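Local coordinates for In2-1 family protein, glutathione transferase lambda3 (Populus trichocarpa, PDB 4PQI) that binds glutathione and, as a Lambda-class glutathione transferase, probably acts as a thiol transferase, at residues T40-Q45 with V186-I191; P26-G31 with G91-E96. All coordinates share one frame; numbering follows the deposited sequence.

Contact 1 of 2, residues T40-Q45 with V186-I191; sequences TCPFAQ and VERLNI. With GSH (glutathione), chain B.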
loop_
_atom_site.group_PDB
_atom_site.type_symbol
_atom_site.label_atom_id
_atom_site.label_comp_id
_atom_site.label_asym_id
_atom_site.label_seq_id
_atom_site.Cartn_x
_atom_site.Cartn_y
_atom_site.Cartn_z
ATOM N N THR A 40 1.925 1.361 10.280
ATOM C CA THR A 40 1.400 2.605 9.718
ATOM C C THR A 40 2.145 3.036 8.453
ATOM O O THR A 40 1.881 4.113 7.924
ATOM C CB THR A 40 1.460 3.762 10.738
ATOM O OG1 THR A 40 2.816 3.943 11.168
ATOM C CG2 THR A 40 0.566 3.470 11.956
ATOM N N CYS A 41 3.091 2.219 7.985
ATOM C CA CYS A 41 3.851 2.579 6.793
ATOM C C CYS A 41 3.036 2.216 5.554
ATOM O O CYS A 41 2.639 1.048 5.403
ATOM C CB CYS A 41 5.196 1.851 6.758
ATOM S SG CYS A 41 6.024 1.896 5.141
ATOM N N PRO A 42 2.778 3.209 4.685
ATOM C CA PRO A 42 1.959 3.000 3.483
ATOM C C PRO A 42 2.671 2.148 2.421
ATOM O O PRO A 42 1.989 1.459 1.654
ATOM C CB PRO A 42 1.676 4.431 2.981
ATOM C CG PRO A 42 2.791 5.250 3.519
ATOM C CD PRO A 42 3.211 4.614 4.826
ATOM N N PHE A 43 4.005 2.164 2.383
ATOM C CA PHE A 43 4.714 1.304 1.426
ATOM C C PHE A 43 4.552 -0.156 1.845
ATOM O O PHE A 43 4.244 -1.019 1.016
ATOM C CB PHE A 43 6.195 1.665 1.314
ATOM C CG PHE A 43 6.444 3.038 0.748
ATOM C CD1 PHE A 43 6.435 3.250 -0.625
ATOM C CD2 PHE A 43 6.694 4.116 1.595
ATOM C CE1 PHE A 43 6.665 4.521 -1.149
ATOM C CE2 PHE A 43 6.924 5.380 1.081
ATOM C CZ PHE A 43 6.905 5.585 -0.297
ATOM N N ALA A 44 4.747 -0.417 3.136
ATOM C CA ALA A 44 4.516 -1.748 3.688
ATOM C C ALA A 44 3.042 -2.168 3.573
ATOM O O ALA A 44 2.736 -3.337 3.336
ATOM C CB ALA A 44 4.971 -1.799 5.143
ATOM N N GLN A 45 2.130 -1.213 3.741
ATOM C CA GLN A 45 0.716 -1.529 3.629
ATOM C C GLN A 45 0.390 -2.172 2.288
ATOM O O GLN A 45 -0.420 -3.091 2.238
ATOM C CB GLN A 45 -0.150 -0.292 3.836
ATOM C CG GLN A 45 -1.634 -0.614 3.934
ATOM C CD GLN A 45 -2.465 0.616 4.165
ATOM O OE1 GLN A 45 -1.944 1.738 4.144
ATOM N NE2 GLN A 45 -3.759 0.425 4.420
ATOM N N VAL A 186 -3.568 7.365 -1.246
ATOM C CA VAL A 186 -4.830 8.070 -1.415
ATOM C C VAL A 186 -5.592 8.111 -0.090
ATOM O O VAL A 186 -6.129 9.154 0.277
ATOM C CB VAL A 186 -5.699 7.454 -2.542
ATOM C CG1 VAL A 186 -7.125 8.080 -2.536
ATOM C CG2 VAL A 186 -5.028 7.638 -3.895
ATOM N N GLU A 187 -5.609 6.984 0.628
ATOM C CA GLU A 187 -6.195 6.888 1.974
ATOM C C GLU A 187 -5.699 8.012 2.891
ATOM O O GLU A 187 -6.494 8.770 3.469
ATOM C CB GLU A 187 -5.863 5.512 2.597
ATOM C CG GLU A 187 -6.096 5.380 4.118
ATOM C CD GLU A 187 -5.548 4.062 4.727
ATOM O OE1 GLU A 187 -5.262 3.088 3.978
ATOM O OE2 GLU A 187 -5.413 4.007 5.974
ATOM N N ARG A 188 -4.383 8.125 3.018
ATOM C CA ARG A 188 -3.790 9.102 3.926
ATOM C C ARG A 188 -3.953 10.530 3.407
ATOM O O ARG A 188 -4.275 11.433 4.163
ATOM C CB ARG A 188 -2.316 8.776 4.162
ATOM C CG ARG A 188 -2.118 7.490 4.925
ATOM C CD ARG A 188 -0.704 6.962 4.771
ATOM N NE ARG A 188 -0.458 5.834 5.664
ATOM C CZ ARG A 188 -0.957 4.617 5.472
ATOM N NH1 ARG A 188 -1.733 4.378 4.420
ATOM N NH2 ARG A 188 -0.686 3.642 6.332
ATOM N N LEU A 189 -3.741 10.719 2.109
ATOM C CA LEU A 189 -3.883 12.036 1.498
ATOM C C LEU A 189 -5.310 12.567 1.646
ATOM O O LEU A 189 -5.513 13.744 1.949
ATOM C CB LEU A 189 -3.446 12.010 0.028
ATOM C CG LEU A 189 -1.928 11.844 -0.175
ATOM C CD1 LEU A 189 -1.611 11.613 -1.649
ATOM C CD2 LEU A 189 -1.138 13.034 0.370
ATOM N N ASN A 190 -6.288 11.686 1.447
ATOM C CA ASN A 190 -7.688 12.051 1.552
ATOM C C ASN A 190 -7.975 12.625 2.940
ATOM O O ASN A 190 -8.568 13.703 3.075
ATOM C CB ASN A 190 -8.570 10.830 1.280
ATOM C CG ASN A 190 -10.021 11.194 1.075
ATOM O OD1 ASN A 190 -10.377 12.375 1.023
ATOM N ND2 ASN A 190 -10.869 10.183 0.936
ATOM N N ILE A 191 -7.531 11.914 3.972
ATOM C CA ILE A 191 -7.742 12.365 5.350
ATOM C C ILE A 191 -7.002 13.667 5.654
ATOM O O ILE A 191 -7.574 14.595 6.253
ATOM C CB ILE A 191 -7.297 11.298 6.365
ATOM C CG1 ILE A 191 -8.036 9.984 6.124
ATOM C CG2 ILE A 191 -7.543 11.767 7.786
ATOM C CD1 ILE A 191 -7.430 8.813 6.884
HETATM N N1 GSH B . 10.852 2.843 -1.875
HETATM C CA1 GSH B . 10.622 2.078 -0.658
HETATM C C1 GSH B . 9.522 1.071 -0.881
HETATM O O11 GSH B . 9.546 -0.063 -0.352
HETATM O O12 GSH B . 8.566 1.346 -1.628
HETATM C CB1 GSH B . 10.280 3.040 0.477
HETATM C CG1 GSH B . 9.904 2.328 1.773
HETATM C CD1 GSH B . 9.982 3.329 2.907
HETATM O OE1 GSH B . 10.497 4.611 2.676
HETATM N N2 GSH B . 9.547 2.993 4.118
HETATM C CA2 GSH B . 9.667 3.966 5.193
HETATM C C2 GSH B . 10.851 3.666 6.068
HETATM O O2 GSH B . 11.255 2.341 6.292
HETATM C CB2 GSH B . 8.396 3.977 6.037
HETATM S SG2 GSH B . 7.114 5.030 5.323
HETATM N N3 GSH B . 11.476 4.691 6.624
HETATM C CA3 GSH B . 12.298 4.498 7.803
HETATM C C3 GSH B . 13.713 4.937 7.520
HETATM O O31 GSH B . 14.607 4.809 8.393
HETATM O O32 GSH B . 13.999 5.431 6.400
HETATM O O HOH W 1 1.276 6.829 7.776
#

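Contact 2 of 2, residues P26-G31 with G91-E96; sequences PPLFDG and GKITGE. With GSH (glutathione), chain B.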
loop_
_atom_site.group_PDB
_atom_site.type_symbol
_atom_site.label_atom_id
_atom_site.label_comp_id
_atom_site.label_asym_id
_atom_site.label_seq_id
_atom_site.Cartn_x
_atom_site.Cartn_y
_atom_site.Cartn_z
ATOM N N PRO A 26 13.677 -12.369 15.600
ATOM C CA PRO A 26 13.123 -13.632 15.073
ATOM C C PRO A 26 14.219 -14.414 14.363
ATOM O O PRO A 26 15.131 -13.786 13.829
ATOM C CB PRO A 26 12.103 -13.175 14.029
ATOM C CG PRO A 26 11.833 -11.733 14.331
ATOM C CD PRO A 26 13.100 -11.192 14.922
ATOM N N PRO A 27 14.150 -15.751 14.383
ATOM C CA PRO A 27 15.166 -16.594 13.744
ATOM C C PRO A 27 15.316 -16.195 12.275
ATOM O O PRO A 27 14.313 -16.063 11.582
ATOM C CB PRO A 27 14.572 -17.996 13.872
ATOM C CG PRO A 27 13.721 -17.924 15.082
ATOM C CD PRO A 27 13.131 -16.549 15.083
ATOM N N LEU A 28 16.549 -15.965 11.831
ATOM C CA LEU A 28 16.810 -15.478 10.482
ATOM C C LEU A 28 17.177 -16.652 9.572
ATOM O O LEU A 28 18.066 -17.425 9.894
ATOM C CB LEU A 28 17.942 -14.442 10.509
ATOM C CG LEU A 28 18.394 -13.926 9.145
ATOM C CD1 LEU A 28 17.238 -13.191 8.475
ATOM C CD2 LEU A 28 19.617 -12.998 9.266
ATOM N N PHE A 29 16.473 -16.786 8.451
ATOM C CA PHE A 29 16.704 -17.880 7.498
ATOM C C PHE A 29 16.562 -19.257 8.144
ATOM O O PHE A 29 17.388 -20.143 7.920
ATOM C CB PHE A 29 18.079 -17.735 6.829
ATOM C CG PHE A 29 18.228 -16.471 6.026
ATOM C CD1 PHE A 29 19.394 -15.721 6.096
ATOM C CD2 PHE A 29 17.201 -16.032 5.202
ATOM C CE1 PHE A 29 19.533 -14.544 5.360
ATOM C CE2 PHE A 29 17.336 -14.858 4.455
ATOM C CZ PHE A 29 18.508 -14.119 4.536
ATOM N N ASP A 30 15.513 -19.427 8.948
ATOM C CA ASP A 30 15.180 -20.718 9.545
ATOM C C ASP A 30 14.209 -21.473 8.640
ATOM O O ASP A 30 13.825 -22.606 8.931
ATOM C CB ASP A 30 14.550 -20.531 10.930
ATOM C CG ASP A 30 13.264 -19.702 10.889
ATOM O OD1 ASP A 30 13.067 -18.927 9.930
ATOM O OD2 ASP A 30 12.451 -19.811 11.831
ATOM N N GLY A 31 13.830 -20.831 7.539
ATOM C CA GLY A 31 12.901 -21.411 6.587
ATOM C C GLY A 31 11.495 -20.842 6.663
ATOM O O GLY A 31 10.640 -21.175 5.842
ATOM N N GLY A 91 15.927 -17.700 1.349
ATOM C CA GLY A 91 17.300 -17.425 1.729
ATOM C C GLY A 91 17.797 -16.039 1.352
ATOM O O GLY A 91 18.990 -15.808 1.305
ATOM N N LYS A 92 16.885 -15.118 1.088
ATOM C CA LYS A 92 17.259 -13.717 0.897
ATOM C C LYS A 92 16.229 -12.773 1.480
ATOM O O LYS A 92 15.095 -13.166 1.743
ATOM C CB LYS A 92 17.511 -13.381 -0.579
ATOM C CG LYS A 92 16.447 -13.848 -1.540
ATOM C CD LYS A 92 16.824 -13.501 -2.971
ATOM C CE LYS A 92 16.076 -14.381 -3.972
ATOM N NZ LYS A 92 16.348 -15.833 -3.748
ATOM N N ILE A 93 16.649 -11.526 1.683
ATOM C CA ILE A 93 15.776 -10.452 2.106
ATOM C C ILE A 93 15.593 -9.491 0.933
ATOM O O ILE A 93 16.559 -8.891 0.473
ATOM C CB ILE A 93 16.398 -9.672 3.288
ATOM C CG1 ILE A 93 16.840 -10.627 4.401
ATOM C CG2 ILE A 93 15.423 -8.650 3.827
ATOM C CD1 ILE A 93 15.690 -11.260 5.158
ATOM N N THR A 94 14.361 -9.347 0.450
ATOM C CA THR A 94 14.077 -8.486 -0.704
ATOM C C THR A 94 13.278 -7.260 -0.273
ATOM O O THR A 94 12.328 -7.391 0.498
ATOM C CB THR A 94 13.281 -9.265 -1.777
ATOM O OG1 THR A 94 13.994 -10.459 -2.102
ATOM C CG2 THR A 94 13.055 -8.415 -3.037
ATOM N N GLY A 95 13.651 -6.081 -0.780
ATOM C CA GLY A 95 12.969 -4.843 -0.426
ATOM C C GLY A 95 12.214 -4.275 -1.613
ATOM O O GLY A 95 12.099 -4.951 -2.634
ATOM N N GLU A 96 11.729 -3.039 -1.471
ATOM C CA GLU A 96 10.956 -2.318 -2.502
ATOM C C GLU A 96 9.524 -2.834 -2.624
ATOM O O GLU A 96 9.276 -3.892 -3.213
ATOM C CB GLU A 96 11.646 -2.287 -3.886
ATOM C CG GLU A 96 12.944 -1.466 -3.933
ATOM C CD GLU A 96 12.735 0.006 -3.577
ATOM O OE1 GLU A 96 13.739 0.709 -3.322
ATOM O OE2 GLU A 96 11.574 0.462 -3.550
HETATM N N1 GSH B . 10.852 2.843 -1.875
HETATM C CA1 GSH B . 10.622 2.078 -0.658
HETATM C C1 GSH B . 9.522 1.071 -0.881
HETATM O O11 GSH B . 9.546 -0.063 -0.352
HETATM O O12 GSH B . 8.566 1.346 -1.628
HETATM C CB1 GSH B . 10.280 3.040 0.477
HETATM C CG1 GSH B . 9.904 2.328 1.773
HETATM C CD1 GSH B . 9.982 3.329 2.907
HETATM O OE1 GSH B . 10.497 4.611 2.676
HETATM N N2 GSH B . 9.547 2.993 4.118
HETATM C CA2 GSH B . 9.667 3.966 5.193
HETATM C C2 GSH B . 10.851 3.666 6.068
HETATM O O2 GSH B . 11.255 2.341 6.292
HETATM C CB2 GSH B . 8.396 3.977 6.037
HETATM S SG2 GSH B . 7.114 5.030 5.323
HETATM N N3 GSH B . 11.476 4.691 6.624
HETATM C CA3 GSH B . 12.298 4.498 7.803
HETATM C C3 GSH B . 13.713 4.937 7.520
HETATM O O31 GSH B . 14.607 4.809 8.393
HETATM O O32 GSH B . 13.999 5.431 6.400
#

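Contact 1 of 2, residues T40-Q45 with V186-I191
Pro42, in the first turn of helix 42-54, faces Arg188 on helix 177-197, their CA atoms 8.4 Å apart, so long side chains bridge the gap. Arg188 runs extended from CG to NE and crosses the Pro42 ring at about a right angle. Pro42 CB sits over one face of the guanidinium, 3.6 Å from Arg188 CZ and offset toward the rim. Arg188 NH1 donates to Gln45 OE1 at 2.7 Å, in the carbonyl plane, and NH2 adds a weak bond to the same oxygen. Arg188 NH2 also reaches Thr40 O at 3.1 Å, from above the carbonyl plane. A water bridges Thr40 O and Arg188 NE. The contact joins the thioredoxin-like N-terminal domain to the helical C-terminal domain of the GST fold. An alanine in place of Arg188 would probably leave Gln45 OE1 and Thr40 O without these donors and open a gap beside Pro42. Gln45 NE2 donates to the syn lone pair of Glu187 OE1 at 3.1 Å, with amide and carboxylate planes 86° apart. Tyr221 OH also bonds that oxygen, and Thr226 N bonds Glu187 OE2. Cys41 is the N-cap: with SG anti to the backbone N (chi1 165°), it accepts from Ala44 N at 3.3 Å. Cys41 SG lies 3.3 Å from both SG2 and CB2 of glutathione, whose CB1 lies over one face of the Phe43 ring.

Contact 2 of 2, residues P26-G31 with G91-E96
Phe29 lays its ring beside the backbone at Gly91 and Lys92. Phe29 CE2 comes closest, 3.4 Å from Gly91 C and equally near Lys92 N. The ring meets this peptide obliquely. With Phe29 CG anti to its own carbonyl carbon (chi1 -62°), the ring is carried toward 91-96. Phe29 CD2 comes within 3.7 Å of Gly91 CA. Phe29 CZ meets Ile93 CG1 at 3.9 Å.

Ile93 is the apolar centre of the contact. Its CD1 touches both the Phe29 ring and Leu28, with Leu28 CD1 4.1 Å from Ile93 CD1. Leu28 CD1 also lies over the centre of one face of the Phe29 ring, 4.0 Å above its plane. The two neighbours in sequence thus pack on each other as well as on the strand. No hydrogen bond crosses between the segments.

Polar anchors lie one shell out. Phe29 N donates to Glu88 OE2 on strand 86-89, and Asp30 OD1 forms a salt bridge with Lys34 NZ on strand 33-37, so the loop is held to both strands.

At the far end of the segment, Glu96 OE2 accepts from the amino group N1 of glutathione at 3.0 Å. The Glu96 chain bends at chi2 (-61°) to reach it. Glu96 is the N-cap of helix 97-107.

Strand 92-95 is the outermost strand on its side of the four-stranded thioredoxin-like sheet and runs antiparallel to strand 86-89. Thr94 is bonded to Leu87 of that strand through the backbone, and Ile93 also touches Val78 of helix 73-78. The loop before strand 33-37 packs against this hairpin at the protein surface.

In the fold
After helix 4-7 the chain reaches loop 26-31, the first of the four segments, which leads into strand 33-37. Segment 40-45 follows at the start of helix 42-54. The chain then makes strand 60-64, helix 73-78 and strand 86-89 before segment 91-96 closes the loop of contact 2. Contact 1 closes much later, when helix 177-197 returns to residues 40-45. The two loops therefore cross. The short loop of contact 2 ties the leading residues to the edge of the sheet at the surface, while the long loop of contact 1 spans both domains and closes in the interior. Their centres lie about 25 Å apart, yet they reach different ends of one glutathione.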